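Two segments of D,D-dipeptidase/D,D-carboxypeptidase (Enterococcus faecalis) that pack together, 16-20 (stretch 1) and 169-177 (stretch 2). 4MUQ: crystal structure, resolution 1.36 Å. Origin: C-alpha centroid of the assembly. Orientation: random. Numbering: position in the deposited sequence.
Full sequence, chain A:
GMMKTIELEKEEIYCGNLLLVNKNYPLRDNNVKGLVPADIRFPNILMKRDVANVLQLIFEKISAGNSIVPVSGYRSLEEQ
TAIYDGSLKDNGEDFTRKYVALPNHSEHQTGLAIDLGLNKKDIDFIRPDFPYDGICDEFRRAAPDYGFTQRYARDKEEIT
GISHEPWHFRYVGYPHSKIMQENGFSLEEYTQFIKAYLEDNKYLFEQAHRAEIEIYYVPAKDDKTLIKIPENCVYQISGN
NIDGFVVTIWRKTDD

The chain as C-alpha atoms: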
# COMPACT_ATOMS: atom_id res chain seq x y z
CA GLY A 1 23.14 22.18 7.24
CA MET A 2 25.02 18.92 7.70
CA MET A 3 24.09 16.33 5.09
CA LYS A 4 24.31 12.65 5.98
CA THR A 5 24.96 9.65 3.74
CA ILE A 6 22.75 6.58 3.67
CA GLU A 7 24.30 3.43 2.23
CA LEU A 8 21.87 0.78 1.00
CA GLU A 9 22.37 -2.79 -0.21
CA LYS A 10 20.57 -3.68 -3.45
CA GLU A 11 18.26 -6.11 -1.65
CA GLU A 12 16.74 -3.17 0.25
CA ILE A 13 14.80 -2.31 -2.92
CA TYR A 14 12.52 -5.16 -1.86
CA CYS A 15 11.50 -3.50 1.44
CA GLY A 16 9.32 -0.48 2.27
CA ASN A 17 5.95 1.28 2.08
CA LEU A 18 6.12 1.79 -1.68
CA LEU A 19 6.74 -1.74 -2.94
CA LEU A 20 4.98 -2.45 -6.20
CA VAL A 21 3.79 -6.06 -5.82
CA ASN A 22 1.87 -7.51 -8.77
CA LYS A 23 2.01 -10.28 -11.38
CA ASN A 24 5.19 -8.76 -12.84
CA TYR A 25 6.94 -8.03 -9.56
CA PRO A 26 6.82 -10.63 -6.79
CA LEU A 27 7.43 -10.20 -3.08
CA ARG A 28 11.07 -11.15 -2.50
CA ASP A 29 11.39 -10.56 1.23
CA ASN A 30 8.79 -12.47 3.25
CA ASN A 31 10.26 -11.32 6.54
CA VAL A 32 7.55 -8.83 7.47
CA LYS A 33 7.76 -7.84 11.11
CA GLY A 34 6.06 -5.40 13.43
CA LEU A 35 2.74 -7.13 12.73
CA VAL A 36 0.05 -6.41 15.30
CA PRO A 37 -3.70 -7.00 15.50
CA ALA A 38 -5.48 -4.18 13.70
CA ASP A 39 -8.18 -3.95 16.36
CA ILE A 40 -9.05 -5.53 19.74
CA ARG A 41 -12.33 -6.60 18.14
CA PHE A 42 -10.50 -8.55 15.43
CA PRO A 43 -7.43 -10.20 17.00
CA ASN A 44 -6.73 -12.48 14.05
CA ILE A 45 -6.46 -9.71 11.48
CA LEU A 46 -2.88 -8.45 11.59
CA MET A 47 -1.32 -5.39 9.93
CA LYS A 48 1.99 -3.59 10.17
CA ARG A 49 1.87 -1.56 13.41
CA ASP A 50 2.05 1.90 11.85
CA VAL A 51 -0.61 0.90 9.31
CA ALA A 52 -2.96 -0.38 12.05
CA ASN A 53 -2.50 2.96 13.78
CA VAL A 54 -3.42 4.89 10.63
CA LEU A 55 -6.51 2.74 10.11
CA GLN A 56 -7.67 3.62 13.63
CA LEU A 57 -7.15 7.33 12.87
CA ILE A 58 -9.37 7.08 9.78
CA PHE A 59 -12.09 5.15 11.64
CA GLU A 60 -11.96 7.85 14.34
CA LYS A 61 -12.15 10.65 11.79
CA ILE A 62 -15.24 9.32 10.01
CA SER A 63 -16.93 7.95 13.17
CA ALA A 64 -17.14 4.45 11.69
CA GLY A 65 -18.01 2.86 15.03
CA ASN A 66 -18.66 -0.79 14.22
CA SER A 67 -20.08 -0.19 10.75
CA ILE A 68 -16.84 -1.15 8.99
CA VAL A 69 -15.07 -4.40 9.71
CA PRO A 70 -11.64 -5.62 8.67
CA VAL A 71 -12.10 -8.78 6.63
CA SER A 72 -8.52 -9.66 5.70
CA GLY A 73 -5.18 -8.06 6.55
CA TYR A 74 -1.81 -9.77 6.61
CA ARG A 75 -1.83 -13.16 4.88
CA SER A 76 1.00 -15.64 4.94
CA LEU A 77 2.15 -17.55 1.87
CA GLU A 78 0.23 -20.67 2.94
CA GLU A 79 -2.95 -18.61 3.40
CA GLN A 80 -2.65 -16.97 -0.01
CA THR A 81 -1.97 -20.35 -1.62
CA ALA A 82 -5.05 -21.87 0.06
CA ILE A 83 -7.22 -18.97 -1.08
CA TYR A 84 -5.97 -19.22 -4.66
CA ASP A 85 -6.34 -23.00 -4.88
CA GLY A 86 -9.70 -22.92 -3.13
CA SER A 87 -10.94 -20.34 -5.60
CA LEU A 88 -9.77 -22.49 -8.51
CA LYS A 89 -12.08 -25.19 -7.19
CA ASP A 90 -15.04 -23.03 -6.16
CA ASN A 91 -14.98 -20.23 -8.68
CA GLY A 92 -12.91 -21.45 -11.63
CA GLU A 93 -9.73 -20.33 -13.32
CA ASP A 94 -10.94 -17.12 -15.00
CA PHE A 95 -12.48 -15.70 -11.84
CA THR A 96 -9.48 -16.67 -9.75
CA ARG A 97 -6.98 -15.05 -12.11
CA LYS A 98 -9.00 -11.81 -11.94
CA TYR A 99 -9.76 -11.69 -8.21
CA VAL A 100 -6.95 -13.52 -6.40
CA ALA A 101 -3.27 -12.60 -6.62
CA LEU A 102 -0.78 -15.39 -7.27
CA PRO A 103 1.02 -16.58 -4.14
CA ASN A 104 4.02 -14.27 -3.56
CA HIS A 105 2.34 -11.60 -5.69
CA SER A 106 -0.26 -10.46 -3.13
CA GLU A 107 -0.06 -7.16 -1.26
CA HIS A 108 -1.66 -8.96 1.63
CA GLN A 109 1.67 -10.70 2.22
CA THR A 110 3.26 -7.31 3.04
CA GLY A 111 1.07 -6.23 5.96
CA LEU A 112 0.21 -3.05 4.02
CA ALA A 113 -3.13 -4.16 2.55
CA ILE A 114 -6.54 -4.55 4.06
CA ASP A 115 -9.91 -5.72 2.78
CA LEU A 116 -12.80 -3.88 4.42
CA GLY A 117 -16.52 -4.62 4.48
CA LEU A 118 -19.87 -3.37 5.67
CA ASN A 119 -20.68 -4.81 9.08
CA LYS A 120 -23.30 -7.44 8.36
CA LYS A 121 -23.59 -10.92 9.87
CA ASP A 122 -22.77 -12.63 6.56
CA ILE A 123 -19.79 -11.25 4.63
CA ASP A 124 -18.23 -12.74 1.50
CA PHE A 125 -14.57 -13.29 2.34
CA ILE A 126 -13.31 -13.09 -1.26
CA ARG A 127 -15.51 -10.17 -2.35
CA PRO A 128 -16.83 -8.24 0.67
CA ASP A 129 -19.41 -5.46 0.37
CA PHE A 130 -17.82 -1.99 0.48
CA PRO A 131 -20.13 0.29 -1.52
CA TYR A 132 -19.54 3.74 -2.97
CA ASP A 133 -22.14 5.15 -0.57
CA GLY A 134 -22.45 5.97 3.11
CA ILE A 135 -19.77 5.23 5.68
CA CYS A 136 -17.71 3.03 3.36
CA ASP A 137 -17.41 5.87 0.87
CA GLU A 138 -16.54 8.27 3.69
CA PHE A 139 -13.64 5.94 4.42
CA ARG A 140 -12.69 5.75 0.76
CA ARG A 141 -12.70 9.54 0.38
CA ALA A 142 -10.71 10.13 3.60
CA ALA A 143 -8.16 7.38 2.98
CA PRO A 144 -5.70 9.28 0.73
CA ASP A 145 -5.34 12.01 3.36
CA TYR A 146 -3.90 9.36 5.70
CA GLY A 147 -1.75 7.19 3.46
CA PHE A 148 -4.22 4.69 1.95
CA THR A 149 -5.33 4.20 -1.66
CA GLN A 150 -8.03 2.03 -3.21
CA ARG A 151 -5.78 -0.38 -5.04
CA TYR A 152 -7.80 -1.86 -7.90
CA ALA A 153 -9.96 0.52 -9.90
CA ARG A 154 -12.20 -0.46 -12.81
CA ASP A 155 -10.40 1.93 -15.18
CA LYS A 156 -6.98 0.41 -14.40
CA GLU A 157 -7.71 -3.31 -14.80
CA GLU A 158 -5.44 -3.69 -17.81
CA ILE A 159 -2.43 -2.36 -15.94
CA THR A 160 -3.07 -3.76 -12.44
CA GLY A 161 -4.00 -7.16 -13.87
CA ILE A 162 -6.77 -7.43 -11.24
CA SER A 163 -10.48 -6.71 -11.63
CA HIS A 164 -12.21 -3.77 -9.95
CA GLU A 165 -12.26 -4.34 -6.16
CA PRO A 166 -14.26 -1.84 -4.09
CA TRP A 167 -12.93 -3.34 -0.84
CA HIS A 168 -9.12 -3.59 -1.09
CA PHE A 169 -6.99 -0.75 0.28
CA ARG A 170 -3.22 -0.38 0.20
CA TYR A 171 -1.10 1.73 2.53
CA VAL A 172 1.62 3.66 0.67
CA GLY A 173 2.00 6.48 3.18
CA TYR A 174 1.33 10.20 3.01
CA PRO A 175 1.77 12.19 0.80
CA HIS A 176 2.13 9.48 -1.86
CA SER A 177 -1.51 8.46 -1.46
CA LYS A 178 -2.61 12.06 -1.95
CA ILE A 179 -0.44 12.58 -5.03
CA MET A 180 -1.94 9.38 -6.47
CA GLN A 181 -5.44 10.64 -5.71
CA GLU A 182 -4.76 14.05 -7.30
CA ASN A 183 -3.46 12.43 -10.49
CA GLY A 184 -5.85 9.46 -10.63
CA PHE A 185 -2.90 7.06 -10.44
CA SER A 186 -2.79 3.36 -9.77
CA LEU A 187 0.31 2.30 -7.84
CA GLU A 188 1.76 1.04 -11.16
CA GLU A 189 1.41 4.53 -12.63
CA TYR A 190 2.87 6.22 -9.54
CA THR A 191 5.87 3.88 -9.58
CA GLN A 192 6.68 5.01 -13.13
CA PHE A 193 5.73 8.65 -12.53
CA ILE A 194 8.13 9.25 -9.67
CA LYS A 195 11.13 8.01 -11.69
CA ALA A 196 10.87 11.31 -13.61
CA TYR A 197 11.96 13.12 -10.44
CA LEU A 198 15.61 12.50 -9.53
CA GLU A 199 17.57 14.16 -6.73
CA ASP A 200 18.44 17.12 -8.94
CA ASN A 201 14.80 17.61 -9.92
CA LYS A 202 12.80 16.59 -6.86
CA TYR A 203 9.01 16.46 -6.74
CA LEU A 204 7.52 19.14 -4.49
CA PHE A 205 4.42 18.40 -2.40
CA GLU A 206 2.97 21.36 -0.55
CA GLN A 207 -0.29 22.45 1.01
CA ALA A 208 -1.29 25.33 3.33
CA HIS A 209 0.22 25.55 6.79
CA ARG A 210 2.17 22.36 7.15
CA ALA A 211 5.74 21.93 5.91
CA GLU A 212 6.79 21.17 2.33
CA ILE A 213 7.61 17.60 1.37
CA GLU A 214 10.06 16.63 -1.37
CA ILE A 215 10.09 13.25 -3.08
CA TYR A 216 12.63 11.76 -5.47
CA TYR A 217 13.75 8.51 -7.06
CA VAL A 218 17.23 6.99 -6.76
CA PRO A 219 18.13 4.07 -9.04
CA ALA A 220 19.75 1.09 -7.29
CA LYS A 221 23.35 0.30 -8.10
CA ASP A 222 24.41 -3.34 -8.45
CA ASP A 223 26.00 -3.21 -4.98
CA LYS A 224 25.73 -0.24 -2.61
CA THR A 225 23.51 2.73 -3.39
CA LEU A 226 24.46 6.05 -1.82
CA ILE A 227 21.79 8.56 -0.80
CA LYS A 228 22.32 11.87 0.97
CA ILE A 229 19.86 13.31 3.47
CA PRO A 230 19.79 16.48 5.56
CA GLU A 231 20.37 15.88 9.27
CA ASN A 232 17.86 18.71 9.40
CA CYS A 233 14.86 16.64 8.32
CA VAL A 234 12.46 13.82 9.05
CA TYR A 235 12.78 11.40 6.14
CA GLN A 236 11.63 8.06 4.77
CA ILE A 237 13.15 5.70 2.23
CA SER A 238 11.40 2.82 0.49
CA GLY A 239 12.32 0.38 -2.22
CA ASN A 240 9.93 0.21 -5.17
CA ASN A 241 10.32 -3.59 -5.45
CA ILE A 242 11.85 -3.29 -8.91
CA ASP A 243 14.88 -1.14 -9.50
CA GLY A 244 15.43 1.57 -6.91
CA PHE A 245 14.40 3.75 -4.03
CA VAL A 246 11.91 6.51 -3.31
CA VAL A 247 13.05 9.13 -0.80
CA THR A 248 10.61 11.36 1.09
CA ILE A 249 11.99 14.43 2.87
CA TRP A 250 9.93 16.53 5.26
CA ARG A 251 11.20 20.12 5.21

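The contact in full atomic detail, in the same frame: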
# COMPACT_ATOMS: atom_id res chain seq x y z
N GLY A 16 9.83 -1.84 2.11
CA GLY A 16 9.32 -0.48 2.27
C GLY A 16 7.85 -0.26 1.95
O GLY A 16 7.17 -1.15 1.41
N ASN A 17 7.36 0.94 2.27
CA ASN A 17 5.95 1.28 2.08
C ASN A 17 5.50 1.35 0.63
O ASN A 17 4.31 1.28 0.34
CB ASN A 17 5.60 2.63 2.70
CG ASN A 17 5.62 2.63 4.21
OD1 ASN A 17 5.56 1.58 4.85
ND2 ASN A 17 5.66 3.82 4.80
N LEU A 18 6.46 1.54 -0.28
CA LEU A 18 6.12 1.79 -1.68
C LEU A 18 6.40 0.62 -2.63
O LEU A 18 6.47 0.80 -3.84
CB LEU A 18 6.80 3.06 -2.19
CG LEU A 18 6.19 4.35 -1.64
CD1 LEU A 18 7.13 5.53 -1.80
CD2 LEU A 18 4.89 4.63 -2.38
N LEU A 19 6.53 -0.59 -2.08
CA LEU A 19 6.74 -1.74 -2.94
C LEU A 19 5.61 -1.89 -3.94
O LEU A 19 4.43 -1.93 -3.57
CB LEU A 19 6.79 -3.03 -2.12
CG LEU A 19 7.91 -3.11 -1.09
CD1 LEU A 19 7.77 -4.40 -0.30
CD2 LEU A 19 9.30 -3.02 -1.76
N LEU A 20 5.96 -2.05 -5.21
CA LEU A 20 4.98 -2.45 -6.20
C LEU A 20 4.98 -3.97 -6.31
O LEU A 20 5.94 -4.57 -6.81
CB LEU A 20 5.30 -1.83 -7.56
CG LEU A 20 4.34 -2.23 -8.69
CD1 LEU A 20 2.90 -1.84 -8.36
CD2 LEU A 20 4.76 -1.58 -9.98
N PHE A 169 -7.73 -2.00 0.10
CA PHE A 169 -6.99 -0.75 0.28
C PHE A 169 -5.54 -1.03 0.61
O PHE A 169 -5.23 -1.96 1.34
CB PHE A 169 -7.66 0.11 1.37
CG PHE A 169 -8.97 0.67 0.94
CD1 PHE A 169 -9.03 1.95 0.40
CD2 PHE A 169 -10.12 -0.10 0.98
CE1 PHE A 169 -10.24 2.48 -0.05
CE2 PHE A 169 -11.32 0.42 0.52
CZ PHE A 169 -11.38 1.71 0.01
N ARG A 170 -4.66 -0.21 0.04
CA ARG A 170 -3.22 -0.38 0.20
C ARG A 170 -2.62 0.85 0.87
O ARG A 170 -2.89 1.98 0.44
CB ARG A 170 -2.59 -0.61 -1.18
CG ARG A 170 -1.07 -0.40 -1.26
CD ARG A 170 -0.27 -1.39 -0.44
NE ARG A 170 1.12 -0.94 -0.41
CZ ARG A 170 2.05 -1.28 -1.30
NH1 ARG A 170 1.76 -2.13 -2.28
NH2 ARG A 170 3.27 -0.77 -1.20
N TYR A 171 -1.84 0.63 1.92
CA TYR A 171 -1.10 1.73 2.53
C TYR A 171 0.19 1.97 1.76
O TYR A 171 1.01 1.06 1.61
CB TYR A 171 -0.76 1.39 3.98
CG TYR A 171 -0.06 2.50 4.70
CD1 TYR A 171 -0.77 3.56 5.24
CD2 TYR A 171 1.32 2.49 4.85
CE1 TYR A 171 -0.13 4.58 5.91
CE2 TYR A 171 1.98 3.51 5.54
CZ TYR A 171 1.24 4.55 6.06
OH TYR A 171 1.86 5.58 6.73
N VAL A 172 0.37 3.21 1.29
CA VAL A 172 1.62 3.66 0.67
C VAL A 172 2.27 4.77 1.48
O VAL A 172 3.44 5.10 1.26
CB VAL A 172 1.44 4.13 -0.78
CG1 VAL A 172 1.11 2.95 -1.68
CG2 VAL A 172 0.36 5.21 -0.88
N GLY A 173 1.52 5.36 2.40
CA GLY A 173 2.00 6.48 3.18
C GLY A 173 1.66 7.83 2.57
O GLY A 173 1.53 7.96 1.36
N TYR A 174 1.51 8.82 3.44
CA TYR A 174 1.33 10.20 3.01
C TYR A 174 2.71 10.78 2.70
O TYR A 174 3.67 10.48 3.40
CB TYR A 174 0.68 10.97 4.16
CG TYR A 174 0.26 12.38 3.84
CD1 TYR A 174 -0.98 12.64 3.25
CD2 TYR A 174 1.08 13.45 4.13
CE1 TYR A 174 -1.38 13.93 2.96
CE2 TYR A 174 0.69 14.76 3.85
CZ TYR A 174 -0.54 14.98 3.26
OH TYR A 174 -0.93 16.27 2.97
N PRO A 175 2.82 11.63 1.66
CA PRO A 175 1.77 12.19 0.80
C PRO A 175 1.57 11.40 -0.49
O PRO A 175 0.80 11.84 -1.35
CB PRO A 175 2.33 13.57 0.46
CG PRO A 175 3.81 13.32 0.36
CD PRO A 175 4.13 12.27 1.41
N HIS A 176 2.24 10.26 -0.64
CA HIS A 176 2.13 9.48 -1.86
C HIS A 176 0.69 9.17 -2.21
O HIS A 176 0.30 9.28 -3.37
CB HIS A 176 2.95 8.19 -1.73
CG HIS A 176 4.34 8.46 -1.25
ND1 HIS A 176 5.33 8.98 -2.06
CD2 HIS A 176 4.88 8.36 -0.02
CE1 HIS A 176 6.42 9.16 -1.35
NE2 HIS A 176 6.18 8.80 -0.10
N SER A 177 -0.10 8.78 -1.21
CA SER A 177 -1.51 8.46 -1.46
C SER A 177 -2.29 9.65 -1.99
O SER A 177 -3.21 9.49 -2.81
CB SER A 177 -2.16 7.92 -0.18
OG SER A 177 -2.00 8.84 0.88
O HOH W 1 5.66 6.00 2.62
O HOH W 2 4.44 5.09 7.46

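A single arginine side chain, hydrogen-bonded to the backbone of a tight turn, anchors this small contact, and apolar packing and two bridging waters extend it. Gly16 to Leu19 form a type I beta turn, and the carbonyls of Asn17 and Leu19 face the same guanidinium. The CA-to-CB bond of Arg170 points toward the turn from near the end of a strand. Its NH2 donates to Asn17 O at 2.8 Å and to Leu19 O at 2.9 Å. Its NH1 also donates to Leu19 O, at 3.0 Å. Both oxygens lie near the guanidinium plane, where its N-H groups point. Arg170 NE donates to Tyr171 O at 2.8 Å, which ties the side chain back to its own strand.

Leu18 is buried. Its CA-CB bond points away, but the end of the side chain returns to stretch 2. Leu18 CD2 lies 3.8 Å from Val172 CB. Leu18 CD1 sits over the face of the His176 ring, 3.7 Å from CE1, in a CH-pi contact.

Asn17 ND2 donates to two waters. One donates in turn to Val172 O; the other is hydrogen-bonded to Tyr171 OH. Gly173 suits its place because at its backbone angles a CB would be jammed against the carbonyl O of the residue before. The two stretches bury 333 Å² in total.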